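Local coordinates for cupin type-2 domain-containing protein (Ralstonia eutropha, PDB 2OPK) that is of unproven function but belongs to the cupin family and may act as a mannose-6-phosphate isomerase, at residues H6-L9 with F10-V13. Numbering follows the deposited sequence.
Sequences HGNL and FADV
Asn-8 OD1 accepts the backbone N-H of Phe-10, which makes this an Asx turn, set within the type I beta turn from Asn-8 to Ala-11, an example of how an asparagine can bend a chain as it leaves a strand. In this bond Asn-8 OD1 and Phe-10 N are 2.8 Å apart, and the donor stands 29° off the carbonyl plane. CG of Asn-8 is anti to the backbone N (chi1 -173°), beside the carbonyl carbon, which carries OD1 forward to Phe-10 N. The beta turn is closed by a weak hydrogen bond from Ala-11 N to Asn-8 O at 3.3 Å, so side chain and main chain of one residue both hold the bend.

Asn-8 ND2 donates to Asp-81 OD1 of the second subunit, where residues 6-8 also pair antiparallel with a strand of that chain and continue its sheet; the amide is thus fixed from two directions. Within the turn, Arg-35 of strand 31-38 in the same chain hydrogen-bonds through NH1 to the carbonyl oxygens of Leu-9 and Ala-11.

The Phe-10 ring is inclined 59° to the Asn-8 amide, with Phe-10 CD2 3.6 Å from Asn-8 OD1. This ring and the buried Leu-9 both pack on Val-60 of strand 54-61, Leu-9 also on Met-58 of the second subunit. On the turn itself, the CB atoms of Asn-8 and Ala-11 meet at 4.0 Å, while Val-13 CG2 lies 3.9 Å from Leu-9 O.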
# COMPACT_ATOMS: atom_id res chain seq x y z
N HIS B 6 -9.98 10.11 -2.94
CA HIS B 6 -8.62 10.32 -2.51
C HIS B 6 -8.59 10.51 -1.01
O HIS B 6 -9.62 10.75 -0.37
CB HIS B 6 -8.00 11.50 -3.24
CG HIS B 6 -8.62 12.81 -2.91
ND1 HIS B 6 -8.06 13.69 -2.01
CD2 HIS B 6 -9.74 13.42 -3.38
CE1 HIS B 6 -8.81 14.77 -1.93
NE2 HIS B 6 -9.84 14.63 -2.75
N GLY B 7 -7.39 10.38 -0.44
CA GLY B 7 -7.20 10.54 0.98
C GLY B 7 -5.73 10.59 1.30
O GLY B 7 -4.88 10.59 0.39
N ASN B 8 -5.45 10.70 2.59
CA ASN B 8 -4.10 10.63 3.09
C ASN B 8 -4.13 9.66 4.24
O ASN B 8 -4.98 9.77 5.13
CB ASN B 8 -3.57 11.99 3.52
CG ASN B 8 -2.10 11.93 3.89
OD1 ASN B 8 -1.75 11.50 4.99
ND2 ASN B 8 -1.25 12.34 2.97
N LEU B 9 -3.20 8.70 4.21
CA LEU B 9 -3.11 7.63 5.21
C LEU B 9 -2.75 8.13 6.61
O LEU B 9 -3.06 7.48 7.59
CB LEU B 9 -2.08 6.60 4.78
CG LEU B 9 -2.55 5.17 4.90
CD1 LEU B 9 -3.73 4.86 3.96
CD2 LEU B 9 -1.39 4.26 4.58
N PHE B 10 -2.12 9.30 6.71
CA PHE B 10 -1.72 9.89 8.01
C PHE B 10 -2.69 10.95 8.59
O PHE B 10 -2.46 11.46 9.68
CB PHE B 10 -0.31 10.47 7.91
CG PHE B 10 0.66 9.55 7.23
CD1 PHE B 10 0.93 8.30 7.77
CD2 PHE B 10 1.30 9.93 6.06
CE1 PHE B 10 1.80 7.44 7.14
CE2 PHE B 10 2.20 9.08 5.44
CZ PHE B 10 2.43 7.83 5.97
N ALA B 11 -3.78 11.22 7.89
CA ALA B 11 -4.79 12.20 8.28
C ALA B 11 -5.81 11.55 9.20
O ALA B 11 -6.08 10.38 9.06
CB ALA B 11 -5.53 12.75 6.98
N ASP B 12 -6.35 12.30 10.16
CA ASP B 12 -7.39 11.81 11.06
C ASP B 12 -7.01 10.52 11.78
O ASP B 12 -7.81 9.59 11.87
CB ASP B 12 -8.72 11.59 10.30
CG ASP B 12 -9.12 12.82 9.48
OD1 ASP B 12 -9.04 13.93 10.04
OD2 ASP B 12 -9.54 12.67 8.30
N VAL B 13 -5.80 10.50 12.34
CA VAL B 13 -5.25 9.34 13.04
C VAL B 13 -5.35 9.59 14.56
O VAL B 13 -4.62 10.44 15.09
CB VAL B 13 -3.77 9.13 12.67
CG1 VAL B 13 -3.10 8.12 13.61
CG2 VAL B 13 -3.63 8.71 11.23